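PDB 4MKX: inositol dehydrogenase, which probably oxidises scyllo-inositol with an NAD cofactor, as an oxidoreductase of the Gfo/Idh/MocA family. Local coordinates for residues E70-M75 against I97-N102; K111-G114 against A119-H122. One frame throughout, in Å; residues are numbered along the deposited sequence.

Contact 1 (E70-M75 against I97-N102)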
loop_
_atom_site.group_PDB
_atom_site.type_symbol
_atom_site.label_atom_id
_atom_site.label_comp_id
_atom_site.label_asym_id
_atom_site.label_seq_id
_atom_site.Cartn_x
_atom_site.Cartn_y
_atom_site.Cartn_z
ATOM N N GLU A 70 -21.229 -23.745 39.805
ATOM C CA GLU A 70 -22.432 -23.408 39.054
ATOM C C GLU A 70 -22.898 -22.006 39.427
ATOM O O GLU A 70 -23.716 -21.405 38.728
ATOM C CB GLU A 70 -23.550 -24.416 39.344
ATOM C CG GLU A 70 -23.330 -25.813 38.773
ATOM C CD GLU A 70 -22.355 -26.651 39.583
ATOM O OE1 GLU A 70 -22.299 -26.488 40.827
ATOM O OE2 GLU A 70 -21.643 -27.482 38.972
ATOM N N ASP A 71 -22.359 -21.484 40.524
ATOM C CA ASP A 71 -22.785 -20.198 41.063
ATOM C C ASP A 71 -21.592 -19.290 41.324
ATOM O O ASP A 71 -20.623 -19.714 41.951
ATOM C CB ASP A 71 -23.564 -20.407 42.370
ATOM C CG ASP A 71 -23.983 -19.104 43.006
ATOM O OD1 ASP A 71 -25.000 -18.539 42.559
ATOM O OD2 ASP A 71 -23.298 -18.629 43.938
ATOM N N PHE A 72 -21.652 -18.046 40.842
ATOM C CA PHE A 72 -20.528 -17.121 40.992
ATOM C C PHE A 72 -20.173 -16.809 42.440
ATOM O O PHE A 72 -18.994 -16.768 42.808
ATOM C CB PHE A 72 -20.775 -15.819 40.222
ATOM C CG PHE A 72 -19.638 -14.836 40.313
ATOM C CD1 PHE A 72 -18.547 -14.944 39.458
ATOM C CD2 PHE A 72 -19.655 -13.807 41.242
ATOM C CE1 PHE A 72 -17.496 -14.048 39.537
ATOM C CE2 PHE A 72 -18.608 -12.911 41.329
ATOM C CZ PHE A 72 -17.526 -13.022 40.465
ATOM N N ASP A 73 -21.183 -16.583 43.276
ATOM C CA ASP A 73 -20.905 -16.261 44.664
ATOM C C ASP A 73 -20.280 -17.446 45.379
ATOM O O ASP A 73 -19.466 -17.266 46.272
ATOM C CB ASP A 73 -22.174 -15.809 45.386
ATOM C CG ASP A 73 -22.752 -14.553 44.784
ATOM O OD1 ASP A 73 -22.185 -13.471 45.038
ATOM O OD2 ASP A 73 -23.752 -14.650 44.040
ATOM N N ASP A 74 -20.660 -18.651 44.964
ATOM C CA ASP A 74 -20.090 -19.862 45.536
ATOM C C ASP A 74 -18.600 -19.897 45.211
ATOM O O ASP A 74 -17.780 -20.188 46.072
ATOM C CB ASP A 74 -20.791 -21.096 44.975
ATOM C CG ASP A 74 -20.366 -22.377 45.669
ATOM O OD1 ASP A 74 -19.742 -22.292 46.750
ATOM O OD2 ASP A 74 -20.658 -23.467 45.132
ATOM N N MET A 75 -18.247 -19.546 43.976
ATOM C CA MET A 75 -16.834 -19.541 43.589
ATOM C C MET A 75 -16.019 -18.532 44.388
ATOM O O MET A 75 -14.948 -18.849 44.906
ATOM C CB MET A 75 -16.658 -19.248 42.096
ATOM C CG MET A 75 -15.183 -19.168 41.690
ATOM S SD MET A 75 -14.906 -18.922 39.919
ATOM C CE MET A 75 -15.568 -17.279 39.687
ATOM N N ILE A 97 -18.905 -7.935 39.920
ATOM C CA ILE A 97 -17.850 -7.028 40.369
ATOM C C ILE A 97 -17.973 -6.739 41.881
ATOM O O ILE A 97 -17.002 -6.861 42.623
ATOM C CB ILE A 97 -17.871 -5.703 39.582
ATOM C CG1 ILE A 97 -17.355 -5.909 38.159
ATOM C CG2 ILE A 97 -16.994 -4.666 40.250
ATOM C CD1 ILE A 97 -17.680 -4.710 37.260
ATOM N N GLU A 98 -19.163 -6.342 42.326
ATOM C CA GLU A 98 -19.380 -6.029 43.738
ATOM C C GLU A 98 -19.107 -7.218 44.650
ATOM O O GLU A 98 -18.434 -7.085 45.673
ATOM C CB GLU A 98 -20.800 -5.493 43.961
ATOM C CG GLU A 98 -21.005 -4.090 43.399
ATOM C CD GLU A 98 -22.402 -3.561 43.634
ATOM O OE1 GLU A 98 -23.124 -4.126 44.481
ATOM O OE2 GLU A 98 -22.774 -2.576 42.972
ATOM N N SER A 99 -19.637 -8.378 44.278
ATOM C CA SER A 99 -19.441 -9.584 45.068
ATOM C C SER A 99 -17.973 -9.973 45.171
ATOM O O SER A 99 -17.493 -10.350 46.244
ATOM C CB SER A 99 -20.224 -10.736 44.463
ATOM O OG SER A 99 -19.789 -11.962 45.012
ATOM N N ALA A 100 -17.255 -9.890 44.054
ATOM C CA ALA A 100 -15.849 -10.266 44.067
ATOM C C ALA A 100 -15.037 -9.339 44.960
ATOM O O ALA A 100 -14.180 -9.791 45.718
ATOM C CB ALA A 100 -15.281 -10.268 42.652
ATOM N N LEU A 101 -15.318 -8.041 44.885
ATOM C CA LEU A 101 -14.588 -7.065 45.680
ATOM C C LEU A 101 -14.900 -7.247 47.163
ATOM O O LEU A 101 -14.007 -7.153 48.008
ATOM C CB LEU A 101 -14.916 -5.636 45.237
ATOM C CG LEU A 101 -14.332 -5.230 43.888
ATOM C CD1 LEU A 101 -14.772 -3.802 43.545
ATOM C CD2 LEU A 101 -12.823 -5.320 43.909
ATOM N N ASN A 102 -16.163 -7.519 47.467
ATOM C CA ASN A 102 -16.579 -7.733 48.855
ATOM C C ASN A 102 -15.934 -8.976 49.473
ATOM O O ASN A 102 -15.751 -9.055 50.688
ATOM C CB ASN A 102 -18.109 -7.794 48.951
ATOM C CG ASN A 102 -18.759 -6.416 48.845
ATOM O OD1 ASN A 102 -18.213 -5.420 49.329
ATOM N ND2 ASN A 102 -19.930 -6.354 48.213
#
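Asp73 and Ser99 mark the closest approach of the two backbones, with CA atoms 6.8 Å apart, where the first turn of helix 72-78 meets helix 93-102. Their side chains bridge that gap: Ser99 OG donates to Asp73 OD1 across 2.8 Å. The hydroxyl reaches the anti side of the carboxylate, 26° out of its plane. With Ser99 OG anti to the backbone N (chi1 166°), the hydroxyl is carried across to the acid. Next to this bond the ring of Phe72 comes in edge-on. Its CE2 lies 4.0 Å from Ser99 OG, and its CZ meets the methyl CB of Ala100 at 4.2 Å, both partners sitting near the ring plane. An alanine in place of Asp73 would be likely to leave Ser99 OG without this acceptor, and Phe72 as the main remaining link between the two segments. The helix start is fixed separately by its N-cap, Asp71, whose OD2 accepts from Asp74 N at 2.8 Å. Inward, Ala100 rests on Val107 of strand 106-109 and Met75 on Ala47 and Thr49 of strand 43-49. Such side-by-side packing of helices on one face of a parallel sheet is characteristic of the Rossmann fold.

Contact 2 (K111-G114 against A119-H122)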
loop_
_atom_site.group_PDB
_atom_site.type_symbol
_atom_site.label_atom_id
_atom_site.label_comp_id
_atom_site.label_asym_id
_atom_site.label_seq_id
_atom_site.Cartn_x
_atom_site.Cartn_y
_atom_site.Cartn_z
ATOM N N LYS A 111 -15.768 -5.313 29.120
ATOM C CA LYS A 111 -16.715 -4.245 28.838
ATOM C C LYS A 111 -18.091 -4.821 28.527
ATOM O O LYS A 111 -18.216 -5.996 28.170
ATOM C CB LYS A 111 -16.206 -3.400 27.657
ATOM C CG LYS A 111 -16.110 -4.152 26.311
ATOM C CD LYS A 111 -17.416 -4.042 25.501
ATOM C CE LYS A 111 -17.420 -4.998 24.307
ATOM N NZ LYS A 111 -18.737 -5.011 23.609
ATOM N N PRO A 112 -19.149 -4.006 28.681
ATOM C CA PRO A 112 -19.163 -2.693 29.328
ATOM C C PRO A 112 -19.186 -2.934 30.819
ATOM O O PRO A 112 -19.405 -4.073 31.233
ATOM C CB PRO A 112 -20.515 -2.110 28.900
ATOM C CG PRO A 112 -21.390 -3.289 28.716
ATOM C CD PRO A 112 -20.486 -4.415 28.227
ATOM N N ILE A 113 -18.959 -1.904 31.617
ATOM C CA ILE A 113 -18.996 -2.116 33.064
ATOM C C ILE A 113 -20.400 -2.516 33.514
ATOM O O ILE A 113 -20.573 -3.338 34.420
ATOM C CB ILE A 113 -18.468 -0.879 33.832
ATOM C CG1 ILE A 113 -18.239 -1.209 35.310
ATOM C CG2 ILE A 113 -19.388 0.349 33.663
ATOM C CD1 ILE A 113 -17.432 -0.154 36.028
ATOM N N GLY A 114 -21.401 -1.943 32.856
ATOM C CA GLY A 114 -22.787 -2.190 33.193
ATOM C C GLY A 114 -23.655 -1.425 32.214
ATOM O O GLY A 114 -23.133 -0.774 31.298
ATOM N N ALA A 119 -27.109 2.140 38.603
ATOM C CA ALA A 119 -26.448 0.940 39.100
ATOM C C ALA A 119 -24.927 1.041 38.981
ATOM O O ALA A 119 -24.199 0.560 39.853
ATOM C CB ALA A 119 -26.976 -0.297 38.390
ATOM N N ILE A 120 -24.435 1.652 37.906
ATOM C CA ILE A 120 -22.991 1.841 37.758
ATOM C C ILE A 120 -22.397 2.721 38.871
ATOM O O ILE A 120 -21.326 2.423 39.410
ATOM C CB ILE A 120 -22.615 2.394 36.363
ATOM C CG1 ILE A 120 -22.984 1.387 35.274
ATOM C CG2 ILE A 120 -21.130 2.707 36.304
ATOM C CD1 ILE A 120 -22.811 1.946 33.835
ATOM N N GLU A 121 -23.102 3.784 39.247
ATOM C CA GLU A 121 -22.598 4.653 40.306
ATOM C C GLU A 121 -22.558 3.935 41.660
ATOM O O GLU A 121 -21.673 4.196 42.475
ATOM C CB GLU A 121 -23.407 5.956 40.371
ATOM C CG GLU A 121 -23.340 6.731 39.055
ATOM C CD GLU A 121 -23.733 8.190 39.189
ATOM O OE1 GLU A 121 -24.111 8.610 40.303
ATOM O OE2 GLU A 121 -23.653 8.916 38.176
ATOM N N HIS A 122 -23.487 3.009 41.875
ATOM C CA HIS A 122 -23.484 2.194 43.092
ATOM C C HIS A 122 -22.215 1.350 43.121
ATOM O O HIS A 122 -21.557 1.223 44.152
ATOM C CB HIS A 122 -24.713 1.288 43.130
ATOM C CG HIS A 122 -24.816 0.453 44.371
ATOM N ND1 HIS A 122 -24.233 -0.792 44.485
ATOM C CD2 HIS A 122 -25.458 0.675 45.544
ATOM C CE1 HIS A 122 -24.501 -1.295 45.678
ATOM N NE2 HIS A 122 -25.243 -0.424 46.340
#
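Ile120 faces Gly114 where the two segments run closest, with a CA-CA separation of 6.1 Å. Just ahead of it, Ala119 begins the segment on helix 117-128; its N bonds to Asp116 OD2, and its methyl meets Leu94 of helix 93-102.

On the helix side the contact is made by Ile120. CG1 stands anti to the carbonyl carbon (chi1 -64°), and the nearly extended chi2 thrusts CD1 forward into the loop. There CD1 lies 3.8 Å from Ile113 CG2 and 3.7 Å from Gly114 O, so one methyl spans a side chain and a peptide carbonyl. The other branch joins in: Ile120 CG2 is 3.9 Å from Ile113 CG2. Ile113 CG2 thus rests against both branch ends of Ile120, which come from one side. The two isoleucines cross obliquely. Gly114 makes room for the approach, since Ile120 CG1 comes to 4.1 Å from Gly114 CA, and a side chain on that CA would point toward the helix and crowd CG1. No hydrogen bond joins the segments; Gly114 O is bound by Thr335 OG1 of helix 328-347, and Leu332 of that helix also packs on Ile120.

Beyond Ile120 the segment turns to helix 93-102, where His122 ND1 bonds to Glu98 OE2.

The loop itself contains a cis peptide between Lys111 and Pro112, in the Glu-Lys-Pro sequence that recurs in Gfo/Idh/MocA enzymes and in relatives lies beside the dinucleotide site. The contact packs the beta-alpha loop after strand 106-109 of the Rossmann domain against the helix that follows it.

In the fold
Contacts 1 and 2 follow each other along the chain within the Rossmann domain, their centres about 16 Å apart. Helix 93-102 joins them. While Ser99 and Ala100 serve contact 1, Ile97 and Glu98 of the same segment reach contact 2: Ile97 CD1 packs 4.0 Å from Ile113 CG1, and Glu98 OE2 lies 2.8 Å from His122 ND1, a probable hydrogen bond, with Thr123 OG1 as a second partner. Three successive helices, 72-78, 93-102 and 117-128, are thus tied in a row. Contact 1 lies towards the periphery, its centre about 22 Å from the centre of the chain; the centre of contact 2, at about 14 Å, adjoins helix 328-347 and probably the cofactor site, vacant in this apo structure.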